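Local coordinates for protein dTDP-4-dehydrorhamnose 3,5-epimerase (Sulfolobus tokodaii, PDB 2B9U) that probably catalyses the epimerisation of the C3' and C5' positions of dTDP-4-dehydro-6-deoxyglucose on the route to dTDP-L-rhamnose, at residues L60-T65 with V85-S90; P92-Y97 with P167-A172; F26-F31 with E105-L110. All blocks are in the same frame, centred on the assembly; numbering follows the deposited sequence.

Interaction 1 of 3, residues L60-T65 with V85-S90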
loop_
_atom_site.group_PDB
_atom_site.type_symbol
_atom_site.label_atom_id
_atom_site.label_comp_id
_atom_site.label_asym_id
_atom_site.label_seq_id
_atom_site.Cartn_x
_atom_site.Cartn_y
_atom_site.Cartn_z
ATOM N N LEU A 60 5.275 13.120 -16.717
ATOM C CA LEU A 60 4.099 12.248 -16.772
ATOM C C LEU A 60 4.551 10.903 -17.359
ATOM O O LEU A 60 4.914 10.820 -18.539
ATOM C CB LEU A 60 2.983 12.899 -17.610
ATOM C CG LEU A 60 2.655 14.386 -17.374
ATOM C CD1 LEU A 60 1.602 14.928 -18.360
ATOM C CD2 LEU A 60 2.200 14.624 -15.958
ATOM N N HIS A 61 4.558 9.869 -16.523
ATOM C CA HIS A 61 5.223 8.610 -16.849
ATOM C C HIS A 61 4.307 7.509 -17.341
ATOM O O HIS A 61 3.160 7.393 -16.903
ATOM C CB HIS A 61 5.967 8.075 -15.635
ATOM C CG HIS A 61 6.917 9.050 -15.022
ATOM N ND1 HIS A 61 6.995 9.252 -13.663
ATOM C CD2 HIS A 61 7.833 9.874 -15.579
ATOM C CE1 HIS A 61 7.924 10.155 -13.408
ATOM N NE2 HIS A 61 8.453 10.544 -14.554
ATOM N N TYR A 62 4.845 6.699 -18.248
ATOM C CA TYR A 62 4.214 5.460 -18.712
ATOM C C TYR A 62 5.296 4.475 -19.195
ATOM O O TYR A 62 6.396 4.884 -19.565
ATOM C CB TYR A 62 3.183 5.734 -19.826
ATOM C CG TYR A 62 3.709 6.559 -20.983
ATOM C CD1 TYR A 62 3.876 7.939 -20.860
ATOM C CD2 TYR A 62 4.039 5.964 -22.201
ATOM C CE1 TYR A 62 4.359 8.703 -21.909
ATOM C CE2 TYR A 62 4.529 6.733 -23.265
ATOM C CZ TYR A 62 4.677 8.102 -23.096
ATOM O OH TYR A 62 5.158 8.879 -24.117
ATOM N N GLN A 63 4.983 3.185 -19.161
ATOM C CA GLN A 63 5.826 2.178 -19.786
ATOM C C GLN A 63 5.170 1.714 -21.081
ATOM O O GLN A 63 3.977 1.428 -21.110
ATOM C CB GLN A 63 6.095 1.008 -18.833
ATOM C CG GLN A 63 7.444 1.118 -18.109
ATOM C CD GLN A 63 7.662 0.111 -16.985
ATOM O OE1 GLN A 63 8.443 0.379 -16.065
ATOM N NE2 GLN A 63 6.981 -1.039 -17.041
ATOM N N ARG A 64 5.947 1.670 -22.160
ATOM C CA ARG A 64 5.408 1.265 -23.456
ATOM C C ARG A 64 5.198 -0.245 -23.543
ATOM O O ARG A 64 5.810 -1.009 -22.797
ATOM C CB ARG A 64 6.280 1.785 -24.621
ATOM C CG ARG A 64 7.761 1.509 -24.466
ATOM C CD ARG A 64 8.569 1.796 -25.727
ATOM N NE ARG A 64 9.949 1.324 -25.604
ATOM C CZ ARG A 64 10.343 0.055 -25.743
ATOM N NH1 ARG A 64 9.470 -0.913 -26.021
ATOM N NH2 ARG A 64 11.632 -0.249 -25.607
ATOM N N THR A 65 4.311 -0.650 -24.447
ATOM C CA THR A 65 4.075 -2.054 -24.791
ATOM C C THR A 65 5.420 -2.733 -25.163
ATOM O O THR A 65 6.238 -2.124 -25.849
ATOM C CB THR A 65 2.998 -2.108 -25.910
ATOM O OG1 THR A 65 1.702 -2.270 -25.304
ATOM C CG2 THR A 65 3.232 -3.222 -26.917
ATOM N N VAL A 85 -3.115 11.204 -18.654
ATOM C CA VAL A 85 -3.203 11.764 -20.005
ATOM C C VAL A 85 -3.244 10.640 -21.037
ATOM O O VAL A 85 -2.345 9.789 -21.052
ATOM C CB VAL A 85 -1.994 12.701 -20.314
ATOM C CG1 VAL A 85 -2.106 13.285 -21.723
ATOM C CG2 VAL A 85 -1.899 13.837 -19.281
ATOM N N ASP A 86 -4.286 10.618 -21.876
ATOM C CA ASP A 86 -4.377 9.619 -22.955
ATOM C C ASP A 86 -3.271 9.849 -23.947
ATOM O O ASP A 86 -3.252 10.884 -24.625
ATOM C CB ASP A 86 -5.730 9.672 -23.672
ATOM C CG ASP A 86 -5.978 8.457 -24.581
ATOM O OD1 ASP A 86 -5.041 7.698 -24.904
ATOM O OD2 ASP A 86 -7.144 8.249 -24.968
ATOM N N VAL A 87 -2.337 8.901 -24.016
ATOM C CA VAL A 87 -1.215 8.981 -24.952
ATOM C C VAL A 87 -1.243 7.836 -25.983
ATOM O O VAL A 87 -0.204 7.445 -26.529
ATOM C CB VAL A 87 0.175 9.053 -24.229
ATOM C CG1 VAL A 87 0.273 10.297 -23.345
ATOM C CG2 VAL A 87 0.482 7.760 -23.443
ATOM N N ARG A 88 -2.437 7.301 -26.228
ATOM C CA ARG A 88 -2.664 6.347 -27.322
ATOM C C ARG A 88 -3.040 7.124 -28.584
ATOM O O ARG A 88 -4.116 7.717 -28.664
ATOM C CB ARG A 88 -3.786 5.366 -26.959
ATOM C CG ARG A 88 -3.565 4.594 -25.675
ATOM C CD ARG A 88 -4.842 3.945 -25.179
ATOM N NE ARG A 88 -5.826 4.922 -24.722
ATOM C CZ ARG A 88 -6.982 4.609 -24.147
ATOM N NH1 ARG A 88 -7.306 3.336 -23.957
ATOM N NH2 ARG A 88 -7.813 5.563 -23.750
ATOM N N LYS A 89 -2.144 7.125 -29.562
ATOM C CA LYS A 89 -2.328 7.896 -30.800
ATOM C C LYS A 89 -3.698 7.747 -31.479
ATOM O O LYS A 89 -4.295 8.747 -31.895
ATOM C CB LYS A 89 -1.215 7.582 -31.792
ATOM C CG LYS A 89 -0.059 8.575 -31.757
ATOM C CD LYS A 89 1.022 8.233 -32.796
ATOM C CE LYS A 89 0.577 8.593 -34.224
ATOM N NZ LYS A 89 0.275 10.051 -34.391
ATOM N N SER A 90 -4.195 6.510 -31.572
ATOM C CA SER A 90 -5.412 6.216 -32.337
ATOM C C SER A 90 -6.658 6.279 -31.471
ATOM O O SER A 90 -7.748 5.871 -31.898
ATOM C CB SER A 90 -5.315 4.847 -33.021
ATOM O OG SER A 90 -5.562 3.791 -32.103
#

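Interaction 2 of 3, residues P92-Y97 with P167-A172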
loop_
_atom_site.group_PDB
_atom_site.type_symbol
_atom_site.label_atom_id
_atom_site.label_comp_id
_atom_site.label_asym_id
_atom_site.label_seq_id
_atom_site.Cartn_x
_atom_site.Cartn_y
_atom_site.Cartn_z
ATOM N N PRO A 92 -9.761 8.179 -29.678
ATOM C CA PRO A 92 -10.569 9.353 -30.017
ATOM C C PRO A 92 -10.371 10.463 -28.985
ATOM O O PRO A 92 -11.004 11.525 -29.078
ATOM C CB PRO A 92 -12.006 8.815 -29.934
ATOM C CG PRO A 92 -11.925 7.719 -28.923
ATOM C CD PRO A 92 -10.608 7.054 -29.228
ATOM N N THR A 93 -9.498 10.192 -28.010
ATOM C CA THR A 93 -9.263 11.068 -26.862
ATOM C C THR A 93 -7.768 11.310 -26.606
ATOM O O THR A 93 -7.385 11.725 -25.508
ATOM C CB THR A 93 -9.892 10.484 -25.578
ATOM O OG1 THR A 93 -9.425 9.140 -25.390
ATOM C CG2 THR A 93 -11.420 10.492 -25.655
ATOM N N PHE A 94 -6.931 11.047 -27.609
ATOM C CA PHE A 94 -5.487 11.297 -27.512
ATOM C C PHE A 94 -5.211 12.756 -27.141
ATOM O O PHE A 94 -5.711 13.684 -27.794
ATOM C CB PHE A 94 -4.789 10.942 -28.827
ATOM C CG PHE A 94 -3.320 11.279 -28.860
ATOM C CD1 PHE A 94 -2.384 10.450 -28.250
ATOM C CD2 PHE A 94 -2.867 12.407 -29.532
ATOM C CE1 PHE A 94 -1.021 10.748 -28.295
ATOM C CE2 PHE A 94 -1.503 12.717 -29.575
ATOM C CZ PHE A 94 -0.579 11.887 -28.955
ATOM N N GLY A 95 -4.431 12.945 -26.078
ATOM C CA GLY A 95 -4.116 14.276 -25.586
ATOM C C GLY A 95 -5.101 14.794 -24.557
ATOM O O GLY A 95 -4.866 15.832 -23.961
ATOM N N LYS A 96 -6.208 14.081 -24.351
ATOM C CA LYS A 96 -7.171 14.449 -23.305
ATOM C C LYS A 96 -6.729 13.883 -21.955
ATOM O O LYS A 96 -5.950 12.920 -21.886
ATOM C CB LYS A 96 -8.589 13.970 -23.648
ATOM C CG LYS A 96 -9.154 14.519 -24.967
ATOM C CD LYS A 96 -9.604 15.977 -24.868
ATOM C CE LYS A 96 -10.102 16.496 -26.224
ATOM N NZ LYS A 96 -10.977 15.492 -26.929
ATOM N N TYR A 97 -7.231 14.473 -20.880
ATOM C CA TYR A 97 -6.733 14.120 -19.557
ATOM C C TYR A 97 -7.793 14.183 -18.479
ATOM O O TYR A 97 -8.784 14.923 -18.598
ATOM C CB TYR A 97 -5.523 14.994 -19.186
ATOM C CG TYR A 97 -5.827 16.474 -19.113
ATOM C CD1 TYR A 97 -6.417 17.029 -17.980
ATOM C CD2 TYR A 97 -5.521 17.326 -20.180
ATOM C CE1 TYR A 97 -6.707 18.380 -17.912
ATOM C CE2 TYR A 97 -5.810 18.685 -20.115
ATOM C CZ TYR A 97 -6.395 19.203 -18.970
ATOM O OH TYR A 97 -6.689 20.543 -18.872
ATOM N N PRO A 167 9.969 14.907 -23.397
ATOM C CA PRO A 167 9.485 15.602 -24.601
ATOM C C PRO A 167 8.034 16.067 -24.498
ATOM O O PRO A 167 7.233 15.451 -23.788
ATOM C CB PRO A 167 9.589 14.527 -25.688
ATOM C CG PRO A 167 9.526 13.217 -24.928
ATOM C CD PRO A 167 10.245 13.483 -23.649
ATOM N N SER A 168 7.690 17.131 -25.218
ATOM C CA SER A 168 6.292 17.541 -25.325
ATOM C C SER A 168 5.460 16.417 -25.951
ATOM O O SER A 168 5.998 15.526 -26.617
ATOM C CB SER A 168 6.163 18.828 -26.143
ATOM O OG SER A 168 6.566 18.615 -27.483
ATOM N N LEU A 169 4.154 16.447 -25.722
ATOM C CA LEU A 169 3.257 15.429 -26.269
ATOM C C LEU A 169 3.473 15.134 -27.762
ATOM O O LEU A 169 3.569 13.968 -28.157
ATOM C CB LEU A 169 1.797 15.796 -26.019
ATOM C CG LEU A 169 0.808 14.749 -26.536
ATOM C CD1 LEU A 169 1.064 13.390 -25.893
ATOM C CD2 LEU A 169 -0.598 15.206 -26.289
ATOM N N GLU A 170 3.561 16.185 -28.578
ATOM C CA GLU A 170 3.668 16.011 -30.035
ATOM C C GLU A 170 5.015 15.470 -30.528
ATOM O O GLU A 170 5.119 15.015 -31.675
ATOM C CB GLU A 170 3.279 17.295 -30.775
ATOM C CG GLU A 170 1.808 17.346 -31.197
ATOM C CD GLU A 170 0.855 17.695 -30.056
ATOM O OE1 GLU A 170 1.160 18.635 -29.296
ATOM O OE2 GLU A 170 -0.215 17.044 -29.936
ATOM N N LYS A 171 6.028 15.495 -29.659
ATOM C CA LYS A 171 7.343 14.921 -29.973
ATOM C C LYS A 171 7.530 13.488 -29.441
ATOM O O LYS A 171 8.206 12.663 -30.068
ATOM C CB LYS A 171 8.467 15.823 -29.450
ATOM C CG LYS A 171 8.536 17.208 -30.098
ATOM C CD LYS A 171 9.166 17.176 -31.494
ATOM C CE LYS A 171 9.682 18.554 -31.903
ATOM N NZ LYS A 171 11.030 18.877 -31.323
ATOM N N ALA A 172 6.912 13.200 -28.299
ATOM C CA ALA A 172 7.076 11.934 -27.581
ATOM C C ALA A 172 6.779 10.666 -28.388
ATOM O O ALA A 172 5.969 10.680 -29.322
ATOM C CB ALA A 172 6.217 11.950 -26.333
#

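Interaction 3 of 3, residues F26-F31 with E105-L110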
loop_
_atom_site.group_PDB
_atom_site.type_symbol
_atom_site.label_atom_id
_atom_site.label_comp_id
_atom_site.label_asym_id
_atom_site.label_seq_id
_atom_site.Cartn_x
_atom_site.Cartn_y
_atom_site.Cartn_z
ATOM N N PHE A 26 -8.719 5.271 12.773
ATOM C CA PHE A 26 -9.641 4.759 11.751
ATOM C C PHE A 26 -9.083 3.589 10.958
ATOM O O PHE A 26 -7.882 3.349 10.958
ATOM C CB PHE A 26 -10.143 5.873 10.797
ATOM C CG PHE A 26 -9.044 6.629 10.076
ATOM C CD1 PHE A 26 -8.507 6.143 8.874
ATOM C CD2 PHE A 26 -8.561 7.841 10.582
ATOM C CE1 PHE A 26 -7.496 6.852 8.195
ATOM C CE2 PHE A 26 -7.565 8.555 9.898
ATOM C CZ PHE A 26 -7.040 8.061 8.714
ATOM N N PHE A 27 -9.980 2.890 10.266
ATOM C CA PHE A 27 -9.643 1.722 9.455
ATOM C C PHE A 27 -10.334 1.774 8.100
ATOM O O PHE A 27 -11.464 2.260 7.983
ATOM C CB PHE A 27 -10.044 0.433 10.176
ATOM C CG PHE A 27 -9.641 -0.826 9.438
ATOM C CD1 PHE A 27 -8.401 -1.420 9.666
ATOM C CD2 PHE A 27 -10.508 -1.419 8.522
ATOM C CE1 PHE A 27 -8.028 -2.553 8.986
ATOM C CE2 PHE A 27 -10.137 -2.571 7.841
ATOM C CZ PHE A 27 -8.893 -3.132 8.083
ATOM N N LEU A 28 -9.652 1.263 7.082
ATOM C CA LEU A 28 -10.268 1.007 5.794
ATOM C C LEU A 28 -9.592 -0.109 5.035
ATOM O O LEU A 28 -8.361 -0.297 5.120
ATOM C CB LEU A 28 -10.256 2.259 4.899
ATOM C CG LEU A 28 -8.926 2.897 4.501
ATOM C CD1 LEU A 28 -9.072 3.430 3.099
ATOM C CD2 LEU A 28 -8.522 4.034 5.479
ATOM N N GLU A 29 -10.413 -0.808 4.256
ATOM C CA GLU A 29 -9.926 -1.650 3.177
ATOM C C GLU A 29 -9.641 -0.752 1.984
ATOM O O GLU A 29 -10.533 -0.057 1.479
ATOM C CB GLU A 29 -10.941 -2.761 2.840
ATOM C CG GLU A 29 -11.273 -3.616 4.049
ATOM C CD GLU A 29 -12.331 -4.696 3.802
ATOM O OE1 GLU A 29 -13.352 -4.422 3.136
ATOM O OE2 GLU A 29 -12.136 -5.826 4.292
ATOM N N VAL A 30 -8.390 -0.775 1.534
ATOM C CA VAL A 30 -7.954 0.050 0.436
ATOM C C VAL A 30 -8.245 -0.643 -0.917
ATOM O O VAL A 30 -8.780 -0.024 -1.819
ATOM C CB VAL A 30 -6.459 0.438 0.586
ATOM C CG1 VAL A 30 -5.985 1.308 -0.578
ATOM C CG2 VAL A 30 -6.217 1.128 1.945
ATOM N N PHE A 31 -7.899 -1.922 -1.025
ATOM C CA PHE A 31 -8.051 -2.680 -2.247
ATOM C C PHE A 31 -8.434 -4.108 -1.879
ATOM O O PHE A 31 -7.934 -4.640 -0.886
ATOM C CB PHE A 31 -6.730 -2.635 -3.038
ATOM C CG PHE A 31 -6.508 -3.820 -3.920
ATOM C CD1 PHE A 31 -7.072 -3.873 -5.181
ATOM C CD2 PHE A 31 -5.735 -4.889 -3.490
ATOM C CE1 PHE A 31 -6.874 -4.961 -6.003
ATOM C CE2 PHE A 31 -5.520 -5.976 -4.308
ATOM C CZ PHE A 31 -6.102 -6.020 -5.565
ATOM N N GLU A 105 -7.849 13.141 3.368
ATOM C CA GLU A 105 -9.200 13.485 3.856
ATOM C C GLU A 105 -10.243 12.596 3.209
ATOM O O GLU A 105 -11.156 12.126 3.880
ATOM C CB GLU A 105 -9.548 14.960 3.574
ATOM C CG GLU A 105 -11.066 15.259 3.612
ATOM C CD GLU A 105 -11.456 16.558 2.911
ATOM O OE1 GLU A 105 -11.120 17.638 3.435
ATOM O OE2 GLU A 105 -12.100 16.495 1.840
ATOM N N ASN A 106 -10.110 12.390 1.900
ATOM C CA ASN A 106 -11.050 11.555 1.153
ATOM C C ASN A 106 -10.670 10.065 1.058
ATOM O O ASN A 106 -11.552 9.202 0.986
ATOM C CB ASN A 106 -11.442 12.162 -0.222
ATOM C CG ASN A 106 -10.268 12.319 -1.231
ATOM O OD1 ASN A 106 -9.261 11.602 -1.218
ATOM N ND2 ASN A 106 -10.455 13.252 -2.165
ATOM N N HIS A 107 -9.366 9.782 1.102
ATOM C CA HIS A 107 -8.829 8.436 0.856
ATOM C C HIS A 107 -9.304 7.837 -0.467
ATOM O O HIS A 107 -9.370 6.618 -0.611
ATOM C CB HIS A 107 -9.134 7.473 2.019
ATOM C CG HIS A 107 -8.418 7.814 3.284
ATOM N ND1 HIS A 107 -7.061 7.626 3.446
ATOM C CD2 HIS A 107 -8.862 8.358 4.437
ATOM C CE1 HIS A 107 -6.702 8.036 4.648
ATOM N NE2 HIS A 107 -7.776 8.490 5.267
ATOM N N TYR A 108 -9.642 8.699 -1.431
ATOM C CA TYR A 108 -10.001 8.242 -2.787
ATOM C C TYR A 108 -8.781 7.774 -3.576
ATOM O O TYR A 108 -7.624 8.181 -3.306
ATOM C CB TYR A 108 -10.706 9.347 -3.604
ATOM C CG TYR A 108 -12.057 9.836 -3.090
ATOM C CD1 TYR A 108 -12.820 9.080 -2.212
ATOM C CD2 TYR A 108 -12.575 11.049 -3.526
ATOM C CE1 TYR A 108 -14.060 9.531 -1.755
ATOM C CE2 TYR A 108 -13.814 11.506 -3.084
ATOM C CZ TYR A 108 -14.551 10.744 -2.202
ATOM O OH TYR A 108 -15.776 11.209 -1.757
ATOM N N MET A 109 -9.066 6.932 -4.566
ATOM C CA MET A 109 -8.062 6.307 -5.411
ATOM C C MET A 109 -8.458 6.527 -6.859
ATOM O O MET A 109 -9.634 6.640 -7.162
ATOM C CB MET A 109 -8.013 4.797 -5.148
ATOM C CG MET A 109 -7.315 4.385 -3.852
ATOM S SD MET A 109 -7.726 2.686 -3.416
ATOM C CE MET A 109 -9.313 2.940 -2.605
ATOM N N LEU A 110 -7.466 6.570 -7.735
ATOM C CA LEU A 110 -7.674 6.632 -9.178
ATOM C C LEU A 110 -7.050 5.391 -9.771
ATOM O O LEU A 110 -5.839 5.132 -9.563
ATOM C CB LEU A 110 -6.918 7.813 -9.774
ATOM C CG LEU A 110 -7.526 9.003 -10.499
ATOM C CD1 LEU A 110 -6.593 9.340 -11.649
ATOM C CD2 LEU A 110 -8.947 8.756 -10.996
#

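Interaction 1 of 3, residues L60-T65 with V85-S90
Just beside Val87, whose CG2 lies over one face of the Tyr62 ring, Asp86 OD1 is gripped twice by Arg88. The backbone N of Arg88 lies 2.9 Å from Asp86 OD1, closing an Asx turn, and Arg88 NE reaches the same oxygen at 2.9 Å from the opposite face of the carboxylate plane. Arg88 NH2 adds a bond of 3.0 Å to Asp86 OD2, which also takes hydrogen bonds with Ser91 and Thr93. This side-on salt bridge probably fixes the rotation of the carboxylate where strand 79-86 ends.

The contact itself is apolar. In the five-stranded sheet of this jelly-roll, cupin-like fold, strand 116-122 runs between strands 57-63 and 79-86, and the side chains meet across it next to Ala117. Val87 CG2, which lies between the backbone N and the carbonyl carbon (chi1 -61° for CG1), stands 4.0 Å from the centroid of the Tyr62 ring and 2° off its normal, a CH-pi contact over the face. Tyr62 OH is hydrogen-bonded to Glu173 O, which ties down the far end of the ring. The side chains of Leu60 and Val85 meet nearly perpendicular to each other, with Leu60 CD1 3.8 Å from Val85 CG2.

Interaction 2 of 3, residues P92-Y97 with P167-A172
Leu169 meets both Phe94 and Gly95, and all of the contact between the two loops is apolar. Leu169 CD1 lies 3.8 Å from Phe94 CZ, with Leu169 CG 4.0 Å from the same ring carbon. The two side chains approach from opposite directions, and the methyl comes in obliquely at the far end of the ring. The second branch does different work: Leu169 CD2 rests on the backbone of the turn, 3.7 Å from Gly95 CA. With chi1 at -178° the leucine extends away from its own backbone N, and the fork at CG then sends one methyl to the aromatic ring and the other to the glycine. Val174, near the C terminus, also packs on Phe94.

Backbone bonds shape each partner. Thr93 to Lys96 form a type II beta turn, closed by Lys96 N to Thr93 O at 2.9 Å. Gly95 occupies its third position with a positive phi of 90°, the conformation for which glycine is suited, and its bare CA lets the leucine methyl settle directly against the main chain. This turn belongs to the connection between neighbouring strands 79-86 and 97-103 of the five-stranded sheet; it leads into 97-103, an outermost strand of that sheet within this chain, in a flattened barrel of jelly-roll-like topology. In the other loop, Ser168 O accepts from two amides, Lys171 N and Ala172 N, each at 3.0 Å. The chain at 169-171 curls with helical backbone angles, presenting Leu169 to the turn.

Polar links tie both loops to their surroundings. Gly95 O is hydrogen-bonded to Tyr149 OH, and the side chain of Leu169 touches Tyr149 too, so this one tyrosine contacts both loops. Pro167 is tied through its backbone to Ser146.

Interaction 3 of 3, residues F26-F31 with E105-L110
From CB to ring tip, His107 is met first by Leu28 and then by Phe26. His107 CB lies 4.2 Å from Leu28 CD1. Farther out, Leu28 CD2 sits over one face of the imidazole, 4.3 Å from the His107 ring centroid and 4° off the normal, a CH-pi contact. At the tip, His107 NE2 approaches Phe26 CE1 to 3.4 Å, and His107 CE1 lies 3.8 Å from the same carbon. The two side chains approach from opposite directions and their ring planes stand at 59°, an oblique pairing. Phe26 CG lies between its backbone N and carbonyl carbon (chi1 57°), which turns the ring to meet the histidine.

The backbone turns at His107. Asn106 OD1 accepts from Tyr108 N at 2.9 Å, an Asx turn in which the donor stands above the carbonyl plane. Two residues beyond the histidine, Met109 comes obliquely against Val30: its SD packs 3.6 Å from Val30 CG1. The bend of the methionine chain at its last torsion brings CE close to Val30 O.

Strand 12-22 pairs with both strand 25-32 and strand 109-112, and its Pro17 touches Leu28 and Met109. Phe74 of strand 70-75 packs on Val30, His107 and Met109. Residues Phe26 to Glu29 and Phe31 also pair in an antiparallel ladder with a strand of the second subunit, so the sheet runs on across the dimer interface, where Met49 of that subunit packs on Phe26 and Val30.

How the interactions relate
From the N terminus, 26-31 comes first and is met by 105-110, so interaction 3 closes a long loop. Nested within it, interaction 1 closes when 60-65 is met by 85-90, packing strand 57-63 against the end of strand 79-86 and the residues after it. Segment 92-97 follows in series, still inside the long loop, but 167-172 closes the loop opened there only near the C terminus, so interaction 2 crosses interaction 3. It brings the turn between 79-86 and 97-103 to the chain after helix 161-164. Interactions 1 and 2 adjoin, with centres 8 Å apart; interaction 3 lies on the opposite side of the chain's centre, in the sheet shared with the second subunit.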